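Local atomic coordinates of proto-oncogene tyrosine-protein kinase receptor Ret (Danio rerio, PDB entry 7AMK), a protein that is a receptor tyrosine kinase that, together with a GFR-alpha co-receptor, probably recognises GDNF-family ligands through its cadherin-like extracellular domains. Residues Y8-Y13 with F155-I160; F51-A56 with L87-S92; V206-V209 with N214-E217; K304-F307 with T313-E316; I364-V369 with V456-Q461. The protein carries 4 engineered substitutions. All coordinates share one frame; numbering follows the deposited sequence.

Contact 1: residues Y8-Y13 with F155-I160; sequences YTENIY and FTHMSI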
# COMPACT_ATOMS: atom_id res chain seq x y z
N TYR A 8 -47.64 -17.38 -1.03
CA TYR A 8 -48.52 -18.41 -1.57
C TYR A 8 -49.37 -17.78 -2.66
O TYR A 8 -49.67 -16.59 -2.61
CB TYR A 8 -49.41 -19.03 -0.50
CG TYR A 8 -48.67 -19.87 0.53
CD1 TYR A 8 -48.08 -19.27 1.65
CD2 TYR A 8 -48.58 -21.25 0.39
CE1 TYR A 8 -47.41 -20.03 2.58
CE2 TYR A 8 -47.91 -22.02 1.32
CZ TYR A 8 -47.32 -21.41 2.40
OH TYR A 8 -46.66 -22.17 3.32
N THR A 9 -49.74 -18.59 -3.65
CA THR A 9 -50.59 -18.08 -4.72
C THR A 9 -51.61 -19.13 -5.10
O THR A 9 -51.38 -20.33 -4.94
CB THR A 9 -49.80 -17.63 -5.96
OG1 THR A 9 -49.15 -18.76 -6.57
CG2 THR A 9 -48.75 -16.61 -5.57
N GLU A 10 -52.75 -18.67 -5.60
CA GLU A 10 -53.77 -19.54 -6.15
C GLU A 10 -54.78 -18.69 -6.89
O GLU A 10 -54.82 -17.46 -6.73
CB GLU A 10 -54.45 -20.39 -5.07
CG GLU A 10 -53.94 -21.84 -4.98
CD GLU A 10 -54.27 -22.68 -6.23
OE1 GLU A 10 -54.90 -22.17 -7.20
OE2 GLU A 10 -53.90 -23.87 -6.24
N ASN A 11 -55.58 -19.35 -7.71
CA ASN A 11 -56.71 -18.74 -8.39
C ASN A 11 -57.99 -19.09 -7.65
O ASN A 11 -58.12 -20.18 -7.07
CB ASN A 11 -56.80 -19.23 -9.84
CG ASN A 11 -55.49 -19.09 -10.57
OD1 ASN A 11 -54.87 -18.03 -10.54
ND2 ASN A 11 -55.05 -20.15 -11.23
N ILE A 12 -58.93 -18.16 -7.66
CA ILE A 12 -60.27 -18.40 -7.15
C ILE A 12 -61.24 -17.96 -8.23
O ILE A 12 -60.95 -17.06 -9.03
CB ILE A 12 -60.54 -17.66 -5.81
CG1 ILE A 12 -60.28 -16.16 -5.93
CG2 ILE A 12 -59.73 -18.27 -4.67
CD1 ILE A 12 -60.59 -15.38 -4.66
N TYR A 13 -62.39 -18.61 -8.26
CA TYR A 13 -63.35 -18.43 -9.32
C TYR A 13 -64.70 -18.01 -8.76
O TYR A 13 -65.04 -18.35 -7.62
CB TYR A 13 -63.53 -19.71 -10.14
CG TYR A 13 -62.26 -20.14 -10.81
CD1 TYR A 13 -61.95 -19.69 -12.08
CD2 TYR A 13 -61.37 -21.00 -10.18
CE1 TYR A 13 -60.79 -20.08 -12.71
CE2 TYR A 13 -60.20 -21.40 -10.81
CZ TYR A 13 -59.92 -20.93 -12.07
OH TYR A 13 -58.77 -21.30 -12.73
N PHE A 155 -55.64 -28.05 -3.72
CA PHE A 155 -56.99 -28.17 -3.16
C PHE A 155 -58.07 -27.77 -4.15
O PHE A 155 -59.08 -28.47 -4.29
CB PHE A 155 -57.09 -27.33 -1.88
CG PHE A 155 -56.34 -27.92 -0.70
CD1 PHE A 155 -55.90 -29.23 -0.73
CD2 PHE A 155 -56.10 -27.17 0.44
CE1 PHE A 155 -55.22 -29.77 0.35
CE2 PHE A 155 -55.44 -27.70 1.53
CZ PHE A 155 -54.99 -29.00 1.48
N THR A 156 -57.87 -26.67 -4.88
CA THR A 156 -58.93 -26.18 -5.78
C THR A 156 -59.20 -27.16 -6.92
O THR A 156 -60.35 -27.36 -7.33
CB THR A 156 -58.55 -24.80 -6.32
OG1 THR A 156 -57.22 -24.83 -6.86
CG2 THR A 156 -58.60 -23.75 -5.19
N HIS A 157 -58.15 -27.80 -7.44
CA HIS A 157 -58.30 -28.64 -8.62
C HIS A 157 -58.82 -30.03 -8.30
O HIS A 157 -59.48 -30.65 -9.14
CB HIS A 157 -56.98 -28.70 -9.35
CG HIS A 157 -56.59 -27.40 -9.97
ND1 HIS A 157 -56.11 -26.34 -9.23
CD2 HIS A 157 -56.66 -26.97 -11.25
CE1 HIS A 157 -55.87 -25.32 -10.04
NE2 HIS A 157 -56.19 -25.68 -11.27
N MET A 158 -58.56 -30.55 -7.10
CA MET A 158 -59.12 -31.85 -6.77
C MET A 158 -60.63 -31.78 -6.58
O MET A 158 -61.30 -32.82 -6.66
CB MET A 158 -58.41 -32.42 -5.53
CG MET A 158 -56.91 -32.71 -5.78
SD MET A 158 -55.90 -33.16 -4.35
CE MET A 158 -56.53 -34.78 -3.92
N SER A 159 -61.18 -30.59 -6.36
CA SER A 159 -62.63 -30.40 -6.38
C SER A 159 -63.19 -30.32 -7.80
O SER A 159 -64.35 -30.67 -8.04
CB SER A 159 -63.02 -29.13 -5.61
OG SER A 159 -64.34 -28.74 -5.95
N ILE A 160 -62.39 -29.83 -8.75
CA ILE A 160 -62.76 -29.87 -10.16
C ILE A 160 -62.70 -31.30 -10.69
O ILE A 160 -63.49 -31.67 -11.57
CB ILE A 160 -61.82 -28.95 -10.95
CG1 ILE A 160 -61.84 -27.53 -10.39
CG2 ILE A 160 -62.15 -29.01 -12.44
CD1 ILE A 160 -61.07 -26.55 -11.24
O HOH W 1 -57.00 -22.72 -8.85
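Glu10 and Thr156 face each other with their polar ends, near but not directly bonded: Glu10 OE2 stays 3.5 Å from Thr156 OG1, and the two side chains slide past one another in opposite directions. A water supplies the link. It donates to Glu10 OE1 at 2.7 Å, lies 2.9 Å from Thr156 OG1, and makes a weak third bond to Asn11 O. The Thr156 hydroxyl is turned to this water by a chi1 of 51°, which sets OG1 between its own backbone N and carbonyl carbon. The carboxylate is gripped on both oxygens. OE1 of Glu10 also accepts from Asn11 N (2.9 Å) on its anti lone pair, the chain folding back at chi2, -66°, while OE2 forms a salt bridge with Arg154, just ahead of the helix.

Strand 7-14 is an edge strand of the sandwich of cadherin-like domain 1, paired with strand 106-114, whereas helix 155-160 belongs to the second domain. The contact therefore packs one domain against the side of the next, the two short axes passing 9.9 Å apart at 37°.

Weaker contacts flank the water. The His157 ring turns an edge to the carboxylate, CE1 being 4.4 Å from Glu10 OE1, and a negative carboxylate there would probably stabilise a protonated imidazole. The Thr156 methyl CG2 sits 4.1 Å from the Asn11 carbonyl O, a loose van der Waals approach, and the His157 side chain packs against Thr128 and Leu129.

Contact 2: residues F51-A56 with L87-S92; sequences FHIDEA and LKVGVS. With NAG (2-acetamido-2-deoxy-beta-D-glucopyranose), chain O.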
# COMPACT_ATOMS: atom_id res chain seq x y z
N PHE A 51 -62.87 -15.21 3.75
CA PHE A 51 -61.97 -16.34 3.95
C PHE A 51 -61.91 -16.71 5.42
O PHE A 51 -62.18 -15.90 6.31
CB PHE A 51 -60.56 -16.03 3.42
CG PHE A 51 -60.54 -15.60 1.98
CD1 PHE A 51 -60.52 -16.53 0.96
CD2 PHE A 51 -60.54 -14.26 1.65
CE1 PHE A 51 -60.50 -16.13 -0.36
CE2 PHE A 51 -60.52 -13.86 0.33
CZ PHE A 51 -60.50 -14.79 -0.68
N HIS A 52 -61.51 -17.96 5.68
CA HIS A 52 -61.33 -18.46 7.03
C HIS A 52 -60.13 -19.39 7.04
O HIS A 52 -60.01 -20.23 6.16
CB HIS A 52 -62.60 -19.18 7.50
CG HIS A 52 -62.39 -20.07 8.69
ND1 HIS A 52 -62.39 -19.60 9.99
CD2 HIS A 52 -62.19 -21.41 8.77
CE1 HIS A 52 -62.19 -20.61 10.82
NE2 HIS A 52 -62.06 -21.72 10.10
N ILE A 53 -59.23 -19.22 8.01
CA ILE A 53 -58.07 -20.10 8.15
C ILE A 53 -58.25 -20.93 9.41
O ILE A 53 -58.65 -20.42 10.46
CB ILE A 53 -56.72 -19.34 8.16
CG1 ILE A 53 -55.58 -20.26 7.67
CG2 ILE A 53 -56.39 -18.77 9.54
CD1 ILE A 53 -54.19 -19.58 7.62
N ASP A 54 -58.00 -22.22 9.29
CA ASP A 54 -58.11 -23.09 10.45
C ASP A 54 -56.93 -22.83 11.38
O ASP A 54 -55.77 -22.96 10.97
CB ASP A 54 -58.17 -24.54 10.02
CG ASP A 54 -58.44 -25.45 11.15
OD1 ASP A 54 -57.55 -25.57 12.02
OD2 ASP A 54 -59.55 -26.01 11.20
N GLU A 55 -57.23 -22.46 12.63
CA GLU A 55 -56.20 -22.07 13.59
C GLU A 55 -55.15 -23.16 13.81
O GLU A 55 -53.97 -22.84 14.01
CB GLU A 55 -56.86 -21.69 14.91
CG GLU A 55 -55.95 -20.99 15.91
CD GLU A 55 -56.69 -20.57 17.18
OE1 GLU A 55 -57.65 -19.78 17.06
OE2 GLU A 55 -56.34 -21.04 18.29
N ALA A 56 -55.54 -24.44 13.76
CA ALA A 56 -54.63 -25.56 14.05
C ALA A 56 -53.93 -26.13 12.83
O ALA A 56 -52.75 -26.49 12.92
CB ALA A 56 -55.37 -26.70 14.74
N LEU A 87 -53.79 -11.50 0.83
CA LEU A 87 -54.10 -11.79 2.23
C LEU A 87 -52.83 -11.91 3.05
O LEU A 87 -51.78 -12.32 2.55
CB LEU A 87 -54.88 -13.10 2.36
CG LEU A 87 -56.30 -13.14 1.81
CD1 LEU A 87 -56.80 -14.57 1.77
CD2 LEU A 87 -57.19 -12.24 2.66
N LYS A 88 -52.93 -11.58 4.32
CA LYS A 88 -51.84 -11.72 5.27
C LYS A 88 -52.24 -12.78 6.29
O LYS A 88 -53.31 -12.69 6.91
CB LYS A 88 -51.52 -10.38 5.96
CG LYS A 88 -50.61 -9.48 5.14
CD LYS A 88 -49.38 -10.25 4.68
N VAL A 89 -51.38 -13.77 6.45
CA VAL A 89 -51.59 -14.85 7.41
C VAL A 89 -50.48 -14.77 8.44
O VAL A 89 -49.30 -14.71 8.09
CB VAL A 89 -51.64 -16.21 6.70
CG1 VAL A 89 -51.66 -17.36 7.70
CG2 VAL A 89 -52.88 -16.26 5.78
N GLY A 90 -50.86 -14.72 9.71
CA GLY A 90 -49.91 -14.72 10.80
C GLY A 90 -49.88 -16.04 11.55
O GLY A 90 -50.84 -16.81 11.50
N VAL A 91 -48.79 -16.30 12.25
CA VAL A 91 -48.66 -17.49 13.07
C VAL A 91 -47.96 -17.10 14.37
O VAL A 91 -47.13 -16.19 14.40
CB VAL A 91 -47.90 -18.61 12.32
CG1 VAL A 91 -46.42 -18.27 12.19
CG2 VAL A 91 -48.07 -19.93 13.03
N SER A 92 -48.33 -17.77 15.46
CA SER A 92 -47.67 -17.56 16.74
C SER A 92 -47.72 -18.86 17.52
O SER A 92 -48.52 -19.74 17.23
CB SER A 92 -48.33 -16.42 17.54
OG SER A 92 -49.72 -16.64 17.69
C1 NAG O . -67.59 -15.29 7.45
C2 NAG O . -66.93 -14.94 8.77
C3 NAG O . -67.99 -14.58 9.80
C4 NAG O . -68.87 -13.45 9.27
C5 NAG O . -69.44 -13.76 7.88
C6 NAG O . -70.11 -12.56 7.25
C7 NAG O . -64.75 -15.96 9.25
C8 NAG O . -64.03 -17.17 9.79
N2 NAG O . -66.08 -16.02 9.26
O3 NAG O . -67.35 -14.20 11.01
O4 NAG O . -69.95 -13.21 10.17
O5 NAG O . -68.38 -14.16 6.99
O6 NAG O . -71.18 -12.92 6.39
O7 NAG O . -64.14 -14.98 8.84
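Leu87 lays one methyl over a face of the Phe51 ring, the two side chains crossing at a slant. CD1 of Leu87 stands 3.9 Å from the centroid of the Phe51 ring and 18° off the ring normal, a CH-pi contact. The methyl is not quite central: it is offset toward the rim, nearest to ring atom CD2, and CD2 of Leu87 also comes to within 4.0 Å of Phe51 CD2. Both side chains have CG anti to their own carbonyl carbon, and each leaves its strand toward the other.

Two residues further along each strand, Ile53 and Val89 approach quite differently, reaching at each other tip to tip. The terminal methyl CD1 of Ile53 comes to 3.4 Å from Val89 CG1, tighter than ordinary van der Waals contact, with Val89 CG2 a little farther off. Ile53 reaches so far because CG1 runs anti to the backbone N (chi1 -155°) and the chain stays extended to CD1.

These pairs join the two layers of the beta sandwich of cadherin-like domain 1: strand 51-53 is an edge of the three-stranded sheet, and strand 83-92 an inner strand of the four-stranded one. No backbone bonds link them, the CA atoms of Phe51 and Leu87 being 9.3 Å apart. Leu60 and Leu111 extend the same apolar interior around Phe51 and Leu87. On the outer side, His52 lies beside the N-acetylglucosamine, and after the strand Asp54 OD1 accepts from Ala56 N at 2.9 Å, forming an Asx turn.

Contact 3: residues V206-V209 with N214-E217; sequences VCMV and NLEE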
# COMPACT_ATOMS: atom_id res chain seq x y z
N VAL A 206 -42.89 -36.51 -8.08
CA VAL A 206 -43.73 -37.27 -9.00
C VAL A 206 -45.17 -37.19 -8.51
O VAL A 206 -45.45 -37.42 -7.33
CB VAL A 206 -43.29 -38.74 -9.13
CG1 VAL A 206 -43.51 -39.47 -7.83
CG2 VAL A 206 -44.09 -39.43 -10.22
N CYS A 207 -46.08 -36.89 -9.44
CA CYS A 207 -47.52 -36.87 -9.20
C CYS A 207 -48.15 -38.04 -9.98
O CYS A 207 -47.93 -38.17 -11.19
CB CYS A 207 -48.10 -35.53 -9.64
SG CYS A 207 -49.86 -35.34 -9.45
N MET A 208 -48.90 -38.89 -9.28
CA MET A 208 -49.52 -40.08 -9.86
C MET A 208 -51.03 -39.95 -9.79
O MET A 208 -51.59 -39.78 -8.71
CB MET A 208 -49.05 -41.35 -9.16
CG MET A 208 -47.55 -41.54 -9.26
SD MET A 208 -46.82 -42.73 -8.13
CE MET A 208 -46.77 -44.16 -9.23
N VAL A 209 -51.68 -40.02 -10.94
CA VAL A 209 -53.08 -39.67 -11.06
C VAL A 209 -53.79 -40.86 -11.70
O VAL A 209 -53.41 -41.30 -12.79
CB VAL A 209 -53.26 -38.39 -11.89
CG1 VAL A 209 -54.73 -37.93 -11.92
CG2 VAL A 209 -52.34 -37.31 -11.35
N ASN A 214 -55.83 -44.52 -17.23
CA ASN A 214 -54.80 -45.35 -16.61
C ASN A 214 -54.25 -44.56 -15.43
O ASN A 214 -54.80 -43.53 -15.03
CB ASN A 214 -53.72 -45.73 -17.63
CG ASN A 214 -52.71 -46.76 -17.10
OD1 ASN A 214 -52.90 -47.36 -16.04
ND2 ASN A 214 -51.64 -46.96 -17.84
N LEU A 215 -53.17 -45.07 -14.86
CA LEU A 215 -52.42 -44.36 -13.83
C LEU A 215 -51.38 -43.51 -14.55
O LEU A 215 -50.48 -44.05 -15.20
CB LEU A 215 -51.76 -45.35 -12.86
CG LEU A 215 -51.20 -44.78 -11.55
CD1 LEU A 215 -52.32 -44.23 -10.64
CD2 LEU A 215 -50.34 -45.81 -10.83
N GLU A 216 -51.54 -42.20 -14.49
CA GLU A 216 -50.63 -41.28 -15.16
C GLU A 216 -49.64 -40.68 -14.17
O GLU A 216 -49.93 -40.52 -12.98
CB GLU A 216 -51.40 -40.14 -15.83
CG GLU A 216 -52.75 -40.51 -16.37
CD GLU A 216 -52.73 -40.55 -17.87
OE1 GLU A 216 -51.62 -40.69 -18.42
OE2 GLU A 216 -53.82 -40.42 -18.48
N GLU A 217 -48.48 -40.28 -14.67
CA GLU A 217 -47.50 -39.63 -13.82
C GLU A 217 -46.98 -38.35 -14.47
O GLU A 217 -46.77 -38.31 -15.69
CB GLU A 217 -46.35 -40.58 -13.49
CG GLU A 217 -45.72 -41.12 -14.72
CD GLU A 217 -44.75 -42.26 -14.45
OE1 GLU A 217 -44.36 -42.49 -13.29
OE2 GLU A 217 -44.38 -42.93 -15.44
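Val209, with the most surface buried in this contact, pairs with Glu216 through two backbone hydrogen bonds. Its N donates to Glu216 O and its O accepts from Glu216 N, both at 2.7 Å, with N-H...O angles of 162° and 168°. The two residues form an antiparallel hydrogen-bonded pair in the hairpin of strands 200-210 and 215-227, within the second, cadherin domain. The valine side chain points to the face where Leu129 and Cys130 of helix 126-130 cover it. The aliphatic part of Glu216 starts on that face, its CG lying 3.7 Å from Val209 O, before a bend carries the carboxylate away.

Glu217 and Met208 come next in buried surface. They form the adjacent non-hydrogen-bonded pair, with side chains on the opposite face from Val209. CA of Glu217 makes a CA-H...O contact of 3.0 Å to Cys207 O, and Met208 CA makes another to Glu216 O. Glu217 CB lies against Val206 CG2 at 4.1 Å, whereas the methyl CE of Met208 touches Leu215 CD2 at 4.2 Å. The neighbouring Cys207 is tied by disulfide to Cys130.

Main-chain atoms thus do the directional work, while the side chains add mostly aliphatic contacts. Neither glutamate carboxylate bonds across the pair, so the register rests on the backbone hydrogen bonds and little on charge.

Contact 4: residues K304-F307 with T313-E316; sequences KAIF and TVHE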
# COMPACT_ATOMS: atom_id res chain seq x y z
N LYS A 304 -14.70 -19.31 -1.05
CA LYS A 304 -15.15 -20.70 -1.01
C LYS A 304 -14.10 -21.73 -1.44
O LYS A 304 -14.07 -22.81 -0.85
CB LYS A 304 -16.44 -20.91 -1.86
CG LYS A 304 -16.24 -21.10 -3.35
CD LYS A 304 -17.58 -21.17 -4.10
CE LYS A 304 -17.38 -21.90 -5.42
NZ LYS A 304 -18.34 -21.54 -6.51
N ALA A 305 -13.21 -21.41 -2.38
CA ALA A 305 -12.22 -22.36 -2.87
C ALA A 305 -11.36 -22.93 -1.74
O ALA A 305 -11.14 -24.14 -1.67
CB ALA A 305 -11.34 -21.69 -3.93
N ILE A 306 -10.86 -22.06 -0.86
CA ILE A 306 -10.03 -22.56 0.23
C ILE A 306 -10.80 -23.41 1.23
O ILE A 306 -10.17 -24.11 2.03
CB ILE A 306 -9.36 -21.38 0.96
CG1 ILE A 306 -10.41 -20.46 1.56
CG2 ILE A 306 -8.48 -20.61 0.00
CD1 ILE A 306 -9.83 -19.19 2.17
N PHE A 307 -12.13 -23.37 1.24
CA PHE A 307 -12.90 -24.16 2.18
C PHE A 307 -13.36 -25.48 1.59
O PHE A 307 -14.24 -26.14 2.16
CB PHE A 307 -14.14 -23.38 2.67
CG PHE A 307 -13.83 -22.13 3.47
CD1 PHE A 307 -13.18 -22.21 4.70
CD2 PHE A 307 -14.23 -20.88 3.01
CE1 PHE A 307 -12.92 -21.08 5.44
CE2 PHE A 307 -13.97 -19.74 3.75
CZ PHE A 307 -13.31 -19.83 4.96
N THR A 313 -16.20 -17.41 5.32
CA THR A 313 -15.72 -16.06 5.52
C THR A 313 -14.23 -16.08 5.85
O THR A 313 -13.77 -16.91 6.66
CB THR A 313 -16.50 -15.36 6.66
OG1 THR A 313 -17.91 -15.49 6.41
CG2 THR A 313 -16.15 -13.87 6.78
N VAL A 314 -13.49 -15.19 5.21
CA VAL A 314 -12.08 -14.94 5.49
C VAL A 314 -11.96 -13.58 6.15
O VAL A 314 -12.43 -12.57 5.60
CB VAL A 314 -11.23 -15.01 4.21
CG1 VAL A 314 -9.77 -14.70 4.50
CG2 VAL A 314 -11.35 -16.37 3.59
N HIS A 315 -11.36 -13.53 7.34
CA HIS A 315 -11.13 -12.27 8.05
C HIS A 315 -9.66 -11.85 7.96
O HIS A 315 -8.76 -12.69 8.01
CB HIS A 315 -11.54 -12.37 9.53
CG HIS A 315 -12.99 -12.66 9.75
ND1 HIS A 315 -13.91 -11.68 10.02
CD2 HIS A 315 -13.67 -13.84 9.75
CE1 HIS A 315 -15.11 -12.23 10.18
NE2 HIS A 315 -14.99 -13.54 10.01
N GLU A 316 -9.42 -10.55 7.83
CA GLU A 316 -8.08 -9.99 7.83
C GLU A 316 -7.95 -8.98 8.97
O GLU A 316 -8.74 -8.03 9.05
CB GLU A 316 -7.74 -9.28 6.52
CG GLU A 316 -7.79 -10.12 5.27
CD GLU A 316 -7.29 -9.35 4.06
OE1 GLU A 316 -6.58 -8.34 4.26
OE2 GLU A 316 -7.61 -9.74 2.91
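Phe307 and Ile306 press against Thr313 and Val314, and here the packing is tight. The Phe307 ring comes edge-on to the strand backbone: its CZ is 3.4 Å from Thr313 O, which lies near the ring plane, and CE2 is 3.6 Å from Thr313 N. Val314 CG2 stands oblique to the same ring, 4.2 Å from CZ. That methyl is wedged more closely by Ile306, whose CD1 reaches it at 3.5 Å. Ile306 gets there with CG1 set between its backbone N and carbonyl carbon (chi1 61°), a torsion that also places CG1 over the centre of the Phe307 ring, 4.1 Å above the plane. Isoleucine, phenylalanine and valine therefore form one small apolar group.

The opposite side of the turn is looser. Ala305 is exposed, and Lys304 points away from the strand. Lys304 NZ makes a long, weak ion pair with Glu391 of the second subunit. Ile306 as a whole is exposed, although its CD1 touches Val314. The chain bends there in a short 3-10 turn, closed by Phe307 N donating to Lys304 O at 2.9 Å, so that two consecutive side chains project to the strand.

The turn belongs to the loop joining strands 294-303 and 312-321 of the third cadherin-like domain. Strand 312-321 runs between strands 294-303 and 255-263, and Tyr262 of the latter touches Ile306, Phe307 and Val314. Beside them, Thr313 OG1 bonds to the backbone O of Asp265, a residue that also binds calcium.

Contact 5: residues I364-V369 with V456-Q461; sequences IRFSQV and VIAQEQ. Engineered in segment 364-369: Gln368 (natural residue Asn).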
# COMPACT_ATOMS: atom_id res chain seq x y z
N ILE A 364 19.00 10.36 13.85
CA ILE A 364 19.01 11.46 12.89
C ILE A 364 20.46 11.94 12.81
O ILE A 364 20.99 12.48 13.78
CB ILE A 364 18.06 12.59 13.29
CG1 ILE A 364 16.62 12.09 13.44
CG2 ILE A 364 18.13 13.73 12.29
CD1 ILE A 364 16.03 11.51 12.16
N ARG A 365 21.09 11.74 11.66
CA ARG A 365 22.53 11.93 11.62
C ARG A 365 23.02 11.74 10.19
O ARG A 365 22.59 10.81 9.49
CB ARG A 365 23.24 10.96 12.57
CG ARG A 365 23.14 9.49 12.13
CD ARG A 365 23.70 8.53 13.18
NE ARG A 365 23.57 7.15 12.74
CZ ARG A 365 23.54 6.10 13.55
NH1 ARG A 365 23.61 6.24 14.87
NH2 ARG A 365 23.45 4.88 13.02
N PHE A 366 23.91 12.62 9.76
CA PHE A 366 24.63 12.38 8.51
C PHE A 366 25.72 11.35 8.75
O PHE A 366 26.23 11.20 9.86
CB PHE A 366 25.25 13.67 7.98
CG PHE A 366 24.26 14.71 7.52
CD1 PHE A 366 23.66 14.60 6.27
CD2 PHE A 366 23.97 15.82 8.31
CE1 PHE A 366 22.75 15.57 5.83
CE2 PHE A 366 23.06 16.79 7.87
CZ PHE A 366 22.45 16.66 6.63
N SER A 367 26.08 10.64 7.69
CA SER A 367 27.29 9.85 7.77
C SER A 367 28.46 10.76 8.11
O SER A 367 28.38 12.00 7.99
CB SER A 367 27.56 9.11 6.47
OG SER A 367 28.18 9.97 5.55
N GLN A 368 29.55 10.16 8.56
CA GLN A 368 30.74 10.94 8.85
C GLN A 368 31.53 11.29 7.59
O GLN A 368 32.62 11.86 7.70
CB GLN A 368 31.62 10.19 9.87
CG GLN A 368 31.69 8.69 9.67
CD GLN A 368 32.17 7.97 10.91
OE1 GLN A 368 33.06 7.12 10.85
NE2 GLN A 368 31.58 8.33 12.05
N VAL A 369 30.97 10.99 6.42
CA VAL A 369 31.56 11.36 5.13
C VAL A 369 30.96 12.70 4.70
O VAL A 369 29.80 12.76 4.29
CB VAL A 369 31.32 10.30 4.06
CG1 VAL A 369 31.76 10.83 2.70
CG2 VAL A 369 32.04 8.98 4.38
N VAL A 456 25.76 21.95 6.23
CA VAL A 456 24.40 21.52 5.99
C VAL A 456 23.79 21.12 7.32
O VAL A 456 24.42 20.41 8.12
CB VAL A 456 24.33 20.35 5.00
CG1 VAL A 456 22.88 20.05 4.69
CG2 VAL A 456 25.13 20.66 3.74
N ILE A 457 22.57 21.60 7.57
CA ILE A 457 21.86 21.35 8.82
C ILE A 457 20.56 20.66 8.47
O ILE A 457 19.74 21.19 7.71
CB ILE A 457 21.60 22.65 9.60
CG1 ILE A 457 22.92 23.35 9.91
CG2 ILE A 457 20.85 22.35 10.88
CD1 ILE A 457 22.78 24.67 10.67
N ALA A 458 20.37 19.46 9.02
CA ALA A 458 19.11 18.76 8.92
C ALA A 458 18.38 18.90 10.24
O ALA A 458 19.02 18.98 11.30
CB ALA A 458 19.31 17.29 8.58
N GLN A 459 17.05 18.94 10.19
CA GLN A 459 16.22 19.11 11.38
C GLN A 459 15.01 18.20 11.25
O GLN A 459 14.20 18.35 10.33
CB GLN A 459 15.78 20.59 11.55
CG GLN A 459 14.77 20.81 12.69
CD GLN A 459 14.43 22.29 12.97
OE1 GLN A 459 15.08 23.21 12.48
NE2 GLN A 459 13.40 22.49 13.78
N GLU A 460 14.90 17.24 12.18
CA GLU A 460 13.68 16.45 12.31
C GLU A 460 12.61 17.32 12.98
O GLU A 460 12.90 18.04 13.93
CB GLU A 460 13.96 15.19 13.13
CG GLU A 460 12.89 14.10 13.06
CD GLU A 460 11.76 14.31 14.06
OE1 GLU A 460 12.04 14.70 15.22
OE2 GLU A 460 10.59 14.06 13.69
N GLN A 461 11.38 17.26 12.47
CA GLN A 461 10.39 18.27 12.85
C GLN A 461 9.71 17.95 14.19
O GLN A 461 9.62 18.82 15.06
CB GLN A 461 9.33 18.43 11.75
CG GLN A 461 9.82 19.21 10.52
CD GLN A 461 10.71 20.40 10.87
OE1 GLN A 461 11.93 20.28 10.91
NE2 GLN A 461 10.10 21.56 11.10
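Leading into the first strand of cadherin-like domain 4, the segment of Ile364 and Phe366 runs alongside strand 451-460, nearly antiparallel to it, and packs on its inward-pointing residues Val456, Ala458 and Glu460. Phe366 makes the main contact. Its CZ atom stands 3.7 Å from Ala458 CB and 3.9 Å from Val456 CG1, and its CE2 reaches 3.9 Å from Val456 O. The ring crosses the Val456 side chain at about a right angle, and CZ meets both the valine and the alanine. CG of Phe366 is anti to the carbonyl carbon (chi1 -68°), which swings the ring over to the strand.

Two residues earlier, Ile364 meets the stem of Glu460, also at about a right angle: CG1 lies 4.1 Å from Glu460 CB. The glutamate then bends at chi2 (-85°) and carries its carboxylate away, to bond to Asn463 N. The two chain directions are 164° apart, yet no hydrogen bond joins them, and the contact is one of side-chain packing. Further on, Ser367 OG accepts from Val369 N at 3.1 Å, an ST turn, and the engineered Gln368 bonds to His202 of the second subunit.

Strand 451-460 lies between strands 466-475 and 401-407. Thr469 of the former and Val390 of a loop adjoin Phe366, and Ala458 packs on Val401 and Tyr403 of the latter.

From the N terminus, strand 7-14 opens contact 1, which closes only at helix 155-160 of the second domain. Contact 2 is nested inside that loop, joining the two sheets of the first domain. The two touch through Ile12 and Phe51, CD1 to CZ 4.0 Å, so the interior of the first sandwich reaches the strand that contacts its neighbour. Contact 3 follows in series as a hairpin of the second domain, its centre about 19 Å from that of contact 1. Contact 4 closes a short loop in the third domain, and contact 5 spans much of the fourth, its centre about 90 Å from that of contact 1. No two contacts cross along the chain.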